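Local coordinates for protein putative hydantoin racemase (Klebsiella pneumoniae subsp. pneumoniae, PDB 3QVL) that probably catalyses the racemisation of allantoin and related 5-monosubstituted hydantoins, interconverting their D and L forms, at residues Ala54-Leu59 with Gln240-Phe245; His73-Ala76 with Gly82-Ala85; Met104-Met107 with Arg111-Ile114. One frame throughout, in Å; residues are numbered along the deposited sequence.

Interaction 1 of 3, residues Ala54-Leu59 with Gln240-Phe245; sequences AAVGVL and QSLNPF
The C-terminal tail of the chain, which follows helix 203-216 through a long loop, lies along helix 48-68, and within the two segments Leu242 carries the contact, set against Val56 and Leu59. Those two residues lie three positions apart, one turn of the helix, and the isobutyl end of Leu242 comes to rest between them. Its two methyls divide the work. CD2 lies against the backbone side of Leu59, 3.9 Å from Leu59 C, and is 4.0 Å from Leu59 CB; it also comes within 4.1 Å of Val56 O. CD1 approaches the valine more loosely, Val56 CG1 being 4.5 Å from Leu242 CD1. With CG of Leu242 anti to its carbonyl carbon (chi1 -72°) and the chain then extended (chi2 173°), the branch reaches straight out to the helix, spanning the 6.7 Å between Leu59 CA and Leu242 CA. A second subunit closes round the same spot, its Ile53 packing on Leu242 and its Phe49 on Leu59. Beyond the leucine, Pro244 and Phe245 rest on Arg63 and Glu67 of the same helix, and the ring of Phe245 has Pro244 CG over the centre of one face and makes a cation-pi contact with Arg66. No hydrogen bond joins the two segments to fix their register, so they are held by dispersion and by the exclusion of water from three buried residues.

Interaction 2 of 3, residues His73-Ala76 with Gly82-Ala85; sequences HVIA and GLLA
Gly82, at the N-cap of helix 83-89, presents its carbonyl to the tip of Ile75, the last residue of strand 72-75: Gly82 O lies 4.0 Å from Ile75 CD1. Its backbone is in the left-handed region (phi 68°), a conformation that glycine adopts readily. Leu83, the next residue, bears the main touch. Ile75 CD1 presses on its backbone, 3.6 Å from Leu83 CA and 3.9 Å from Leu83 N, and meets its side chain at a single methyl, Leu83 CD1, 4.0 Å from Ile75 CD1. The isoleucine gets there as an extended arm: CG1 stands anti to the carbonyl carbon (chi1 -63°), and the extended second torsion carries CD1 to the far end. In Leu83, CG is anti to the backbone N, and the bend at chi2 (66°) brings CD1 back toward the strand. Leu84 points away from the strand and packs on His48 of a second subunit, while Ala85 faces Phe49 of that subunit. No hydrogen bond crosses the contact, and the side chains that meet are apolar; they join the first strand and the helix of the beta-alpha-beta unit 72-75, 83-89 and 94-96. Val94 of the next parallel strand, 94-96, touches both Ile75 and Leu83, Val58 of helix 48-68 and Pro9 pack on Ile75, and strand 72-75 runs between strands 2-7 and 94-96.

Interaction 3 of 3, residues Met104-Met107 with Arg111-Ile114; sequences MATM and RFSI
Thr106 OG1 is gripped twice, by His103 O one turn back in its own helix and by His103 NE2 of a third subunit, while its methyl faces Phe112. These two bonds hold the threonine's rotation (chi1 62°) and leave CG2 at the edge of the phenylalanine ring, near its plane, 4.3 Å from Phe112 CE2. Ala105 makes the tighter contact. Its CB approaches the ring obliquely, 3.6 Å from Phe112 CD2 and 3.8 Å from Phe112 CG, and is 3.9 Å from Phe112 CB. Phe112 carries its CG between the backbone N and the carbonyl carbon (chi1 62°), which directs the ring at the helix; Ile114 CG1, two residues on along the strand, lies in plane at another part of its edge. The third subunit takes hold of the helix end again through Arg87 NH1, hydrogen-bonded to Thr106 O. Helix 97-108 leaves the sheet containing strand 94-96, and after a short turn strand 112-116 opens the second sheet, where it lies between strands 138-143 and 177-180. Val179 packs on both Ala105 and Phe112, with Cys138 also against the phenylalanine.

Overall arrangement
Interactions 1 and 2 adjoin, their centres 12 Å apart, and helix 48-68 is common ground: Leu59 CD2 lies 3.6 Å from Ala85 C, and Ala55 CB is 3.8 Å from Gly82 N. Both also touch a second subunit. Interaction 3 lies on the other side of the chain's centre from interaction 1, about 32 Å between centres, and 21 Å from interaction 2. Along the chain, interactions 2 and 3 follow in series inside the loop closed by interaction 1. Two similar four-stranded parallel sheets are involved: strand 72-75 leads to pocket residues Ser77 and Phe78, strand 112-116 ends at pocket residue Thr116, with Thr117 next, placing the bound hydantoin ligand between the two halves.

Interaction 1 of 3, residues Ala54-Leu59 with Gln240-Phe245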
loop_
_atom_site.group_PDB
_atom_site.type_symbol
_atom_site.label_atom_id
_atom_site.label_comp_id
_atom_site.label_asym_id
_atom_site.label_seq_id
_atom_site.Cartn_x
_atom_site.Cartn_y
_atom_site.Cartn_z
ATOM N N ALA A 54 -27.599 12.240 -5.098
ATOM C CA ALA A 54 -28.003 11.622 -3.836
ATOM C C ALA A 54 -27.350 12.283 -2.623
ATOM O O ALA A 54 -27.986 12.422 -1.576
ATOM C CB ALA A 54 -27.699 10.135 -3.855
ATOM N N ALA A 55 -26.090 12.692 -2.776
ATOM C CA ALA A 55 -25.336 13.349 -1.705
ATOM C C ALA A 55 -26.024 14.615 -1.185
ATOM O O ALA A 55 -26.088 14.837 0.025
ATOM C CB ALA A 55 -23.916 13.659 -2.164
ATOM N N VAL A 56 -26.540 15.431 -2.103
ATOM C CA VAL A 56 -27.258 16.659 -1.743
ATOM C C VAL A 56 -28.614 16.336 -1.104
ATOM O O VAL A 56 -29.040 17.012 -0.163
ATOM C CB VAL A 56 -27.397 17.619 -2.957
ATOM C CG1 VAL A 56 -28.403 18.736 -2.681
ATOM C CG2 VAL A 56 -26.042 18.214 -3.304
ATOM N N GLY A 57 -29.272 15.293 -1.608
ATOM C CA GLY A 57 -30.516 14.798 -1.020
ATOM C C GLY A 57 -30.334 14.321 0.410
ATOM O O GLY A 57 -31.199 14.544 1.260
ATOM N N VAL A 58 -29.204 13.664 0.669
ATOM C CA VAL A 58 -28.821 13.259 2.024
ATOM C C VAL A 58 -28.703 14.485 2.932
ATOM O O VAL A 58 -29.254 14.499 4.035
ATOM C CB VAL A 58 -27.494 12.445 2.030
ATOM C CG1 VAL A 58 -26.933 12.309 3.442
ATOM C CG2 VAL A 58 -27.705 11.071 1.414
ATOM N N LEU A 59 -28.006 15.514 2.447
ATOM C CA LEU A 59 -27.784 16.748 3.206
ATOM C C LEU A 59 -29.082 17.469 3.565
ATOM O O LEU A 59 -29.203 18.032 4.656
ATOM C CB LEU A 59 -26.841 17.692 2.451
ATOM C CG LEU A 59 -25.378 17.260 2.300
ATOM C CD1 LEU A 59 -24.624 18.238 1.413
ATOM C CD2 LEU A 59 -24.691 17.124 3.655
ATOM N N GLN A 240 -29.916 27.063 -0.677
ATOM C CA GLN A 240 -30.053 28.035 0.419
ATOM C C GLN A 240 -30.684 27.493 1.713
ATOM O O GLN A 240 -30.529 28.095 2.778
ATOM C CB GLN A 240 -30.781 29.305 -0.055
ATOM C CG GLN A 240 -32.230 29.116 -0.492
ATOM C CD GLN A 240 -32.800 30.351 -1.177
ATOM O OE1 GLN A 240 -33.186 30.304 -2.345
ATOM N NE2 GLN A 240 -32.850 31.463 -0.451
ATOM N N SER A 241 -31.377 26.360 1.616
ATOM C CA SER A 241 -32.061 25.767 2.769
ATOM C C SER A 241 -31.243 24.687 3.490
ATOM O O SER A 241 -31.692 24.135 4.500
ATOM C CB SER A 241 -33.420 25.201 2.344
ATOM O OG SER A 241 -33.268 24.146 1.411
ATOM N N LEU A 242 -30.046 24.400 2.979
ATOM C CA LEU A 242 -29.221 23.298 3.489
ATOM C C LEU A 242 -28.564 23.556 4.847
ATOM O O LEU A 242 -28.363 22.619 5.623
ATOM C CB LEU A 242 -28.154 22.895 2.464
ATOM C CG LEU A 242 -28.602 22.152 1.200
ATOM C CD1 LEU A 242 -27.437 21.995 0.236
ATOM C CD2 LEU A 242 -29.212 20.793 1.526
ATOM N N ASN A 243 -28.223 24.812 5.126
ATOM C CA ASN A 243 -27.555 25.163 6.381
ATOM C C ASN A 243 -28.135 26.422 7.046
ATOM O O ASN A 243 -27.539 27.500 6.967
ATOM C CB ASN A 243 -26.040 25.299 6.158
ATOM C CG ASN A 243 -25.247 25.339 7.460
ATOM O OD1 ASN A 243 -25.722 24.911 8.514
ATOM N ND2 ASN A 243 -24.024 25.852 7.385
ATOM N N PRO A 244 -29.306 26.286 7.703
ATOM C CA PRO A 244 -29.932 27.413 8.397
ATOM C C PRO A 244 -29.390 27.619 9.815
ATOM O O PRO A 244 -29.784 28.571 10.496
ATOM C CB PRO A 244 -31.406 27.008 8.446
ATOM C CG PRO A 244 -31.374 25.523 8.519
ATOM C CD PRO A 244 -30.143 25.072 7.774
ATOM N N PHE A 245 -28.492 26.733 10.241
ATOM C CA PHE A 245 -27.920 26.767 11.584
ATOM C C PHE A 245 -26.809 27.809 11.677
ATOM O O PHE A 245 -26.358 28.158 12.770
ATOM C CB PHE A 245 -27.382 25.384 11.974
ATOM C CG PHE A 245 -28.300 24.246 11.613
ATOM C CD1 PHE A 245 -29.381 23.918 12.426
ATOM C CD2 PHE A 245 -28.080 23.499 10.458
ATOM C CE1 PHE A 245 -30.233 22.867 12.093
ATOM C CE2 PHE A 245 -28.925 22.447 10.116
ATOM C CZ PHE A 245 -30.004 22.131 10.935
#

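Interaction 2 of 3, residues His73-Ala76 with Gly82-Ala85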
loop_
_atom_site.group_PDB
_atom_site.type_symbol
_atom_site.label_atom_id
_atom_site.label_comp_id
_atom_site.label_asym_id
_atom_site.label_seq_id
_atom_site.Cartn_x
_atom_site.Cartn_y
_atom_site.Cartn_z
ATOM N N HIS A 73 -27.654 9.568 12.522
ATOM C CA HIS A 73 -28.122 9.390 11.149
ATOM C C HIS A 73 -27.489 8.170 10.489
ATOM O O HIS A 73 -26.362 7.785 10.813
ATOM C CB HIS A 73 -27.809 10.624 10.297
ATOM C CG HIS A 73 -28.121 11.928 10.963
ATOM N ND1 HIS A 73 -29.256 12.656 10.683
ATOM C CD2 HIS A 73 -27.431 12.645 11.882
ATOM C CE1 HIS A 73 -29.256 13.764 11.404
ATOM N NE2 HIS A 73 -28.162 13.779 12.143
ATOM N N VAL A 74 -28.227 7.576 9.554
ATOM C CA VAL A 74 -27.728 6.479 8.730
ATOM C C VAL A 74 -27.903 6.841 7.253
ATOM O O VAL A 74 -28.987 7.254 6.837
ATOM C CB VAL A 74 -28.461 5.147 9.050
ATOM C CG1 VAL A 74 -28.110 4.066 8.035
ATOM C CG2 VAL A 74 -28.128 4.671 10.463
ATOM N N ILE A 75 -26.832 6.701 6.472
ATOM C CA ILE A 75 -26.904 6.881 5.019
ATOM C C ILE A 75 -27.071 5.508 4.369
ATOM O O ILE A 75 -26.135 4.703 4.335
ATOM C CB ILE A 75 -25.673 7.634 4.461
ATOM C CG1 ILE A 75 -25.608 9.047 5.052
ATOM C CG2 ILE A 75 -25.719 7.696 2.933
ATOM C CD1 ILE A 75 -24.347 9.813 4.709
ATOM N N ALA A 76 -28.274 5.259 3.855
ATOM C CA ALA A 76 -28.699 3.909 3.485
ATOM C C ALA A 76 -28.571 3.517 2.008
ATOM O O ALA A 76 -29.475 2.898 1.438
ATOM C CB ALA A 76 -30.111 3.635 4.005
ATOM N N GLY A 82 -22.163 11.323 0.211
ATOM C CA GLY A 82 -22.160 12.505 1.066
ATOM C C GLY A 82 -21.877 12.238 2.534
ATOM O O GLY A 82 -22.293 13.017 3.391
ATOM N N LEU A 83 -21.159 11.153 2.823
ATOM C CA LEU A 83 -20.892 10.747 4.208
ATOM C C LEU A 83 -20.163 11.818 5.020
ATOM O O LEU A 83 -20.617 12.194 6.102
ATOM C CB LEU A 83 -20.129 9.414 4.263
ATOM C CG LEU A 83 -19.781 8.858 5.653
ATOM C CD1 LEU A 83 -21.027 8.453 6.439
ATOM C CD2 LEU A 83 -18.816 7.688 5.541
ATOM N N LEU A 84 -19.043 12.306 4.493
ATOM C CA LEU A 84 -18.237 13.300 5.202
ATOM C C LEU A 84 -18.901 14.675 5.219
ATOM O O LEU A 84 -18.756 15.429 6.185
ATOM C CB LEU A 84 -16.815 13.363 4.632
ATOM C CG LEU A 84 -15.980 12.076 4.735
ATOM C CD1 LEU A 84 -14.573 12.292 4.199
ATOM C CD2 LEU A 84 -15.930 11.542 6.166
ATOM N N ALA A 85 -19.633 14.987 4.150
ATOM C CA ALA A 85 -20.446 16.202 4.081
ATOM C C ALA A 85 -21.523 16.187 5.164
ATOM O O ALA A 85 -21.758 17.198 5.830
ATOM C CB ALA A 85 -21.076 16.342 2.703
#

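Interaction 3 of 3, residues Met104-Met107 with Arg111-Ile114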
loop_
_atom_site.group_PDB
_atom_site.type_symbol
_atom_site.label_atom_id
_atom_site.label_comp_id
_atom_site.label_asym_id
_atom_site.label_seq_id
_atom_site.Cartn_x
_atom_site.Cartn_y
_atom_site.Cartn_z
ATOM N N MET A 104 -18.416 -4.547 10.362
ATOM C CA MET A 104 -18.948 -5.753 11.005
ATOM C C MET A 104 -18.325 -7.028 10.446
ATOM O O MET A 104 -18.069 -7.975 11.192
ATOM C CB MET A 104 -20.474 -5.827 10.872
ATOM C CG MET A 104 -21.258 -4.751 11.620
ATOM S SD MET A 104 -21.046 -4.742 13.410
ATOM C CE MET A 104 -19.658 -3.624 13.581
ATOM N N ALA A 105 -18.086 -7.040 9.135
ATOM C CA ALA A 105 -17.526 -8.204 8.447
ATOM C C ALA A 105 -16.148 -8.595 8.968
ATOM O O ALA A 105 -15.845 -9.782 9.097
ATOM C CB ALA A 105 -17.477 -7.960 6.947
ATOM N N THR A 106 -15.326 -7.593 9.278
ATOM C CA THR A 106 -13.968 -7.825 9.772
ATOM C C THR A 106 -13.954 -8.335 11.216
ATOM O O THR A 106 -12.928 -8.819 11.701
ATOM C CB THR A 106 -13.092 -6.555 9.669
ATOM O OG1 THR A 106 -13.643 -5.519 10.491
ATOM C CG2 THR A 106 -13.002 -6.068 8.224
ATOM N N MET A 107 -15.096 -8.227 11.892
ATOM C CA MET A 107 -15.228 -8.667 13.279
ATOM C C MET A 107 -15.682 -10.125 13.402
ATOM O O MET A 107 -15.581 -10.720 14.477
ATOM C CB MET A 107 -16.193 -7.752 14.038
ATOM C CG MET A 107 -15.699 -6.325 14.205
ATOM S SD MET A 107 -16.880 -5.296 15.093
ATOM C CE MET A 107 -16.096 -3.693 14.957
ATOM N N ARG A 111 -11.837 -12.585 5.915
ATOM C CA ARG A 111 -12.121 -11.912 4.650
ATOM C C ARG A 111 -13.587 -12.064 4.257
ATOM O O ARG A 111 -14.237 -13.050 4.613
ATOM C CB ARG A 111 -11.216 -12.438 3.531
ATOM C CG ARG A 111 -9.724 -12.186 3.745
ATOM C CD ARG A 111 -8.927 -12.396 2.469
ATOM N NE ARG A 111 -9.094 -13.744 1.930
ATOM C CZ ARG A 111 -8.714 -14.122 0.713
ATOM N NH1 ARG A 111 -8.912 -15.372 0.318
ATOM N NH2 ARG A 111 -8.136 -13.256 -0.112
ATOM N N PHE A 112 -14.097 -11.079 3.520
ATOM C CA PHE A 112 -15.487 -11.085 3.070
ATOM C C PHE A 112 -15.607 -10.893 1.561
ATOM O O PHE A 112 -14.688 -10.390 0.911
ATOM C CB PHE A 112 -16.304 -10.013 3.809
ATOM C CG PHE A 112 -15.825 -8.600 3.574
ATOM C CD1 PHE A 112 -16.296 -7.860 2.491
ATOM C CD2 PHE A 112 -14.913 -8.008 4.442
ATOM C CE1 PHE A 112 -15.857 -6.555 2.273
ATOM C CE2 PHE A 112 -14.470 -6.703 4.233
ATOM C CZ PHE A 112 -14.943 -5.975 3.147
ATOM N N SER A 113 -16.749 -11.300 1.015
ATOM C CA SER A 113 -17.084 -11.034 -0.378
ATOM C C SER A 113 -18.275 -10.088 -0.454
ATOM O O SER A 113 -19.203 -10.183 0.352
ATOM C CB SER A 113 -17.397 -12.334 -1.118
ATOM O OG SER A 113 -16.252 -13.164 -1.187
ATOM N N ILE A 114 -18.239 -9.172 -1.418
ATOM C CA ILE A 114 -19.339 -8.233 -1.638
ATOM C C ILE A 114 -20.221 -8.713 -2.788
ATOM O O ILE A 114 -19.722 -9.117 -3.840
ATOM C CB ILE A 114 -18.825 -6.789 -1.909
ATOM C CG1 ILE A 114 -18.102 -6.236 -0.674
ATOM C CG2 ILE A 114 -19.977 -5.858 -2.317
ATOM C CD1 ILE A 114 -17.313 -4.957 -0.924
#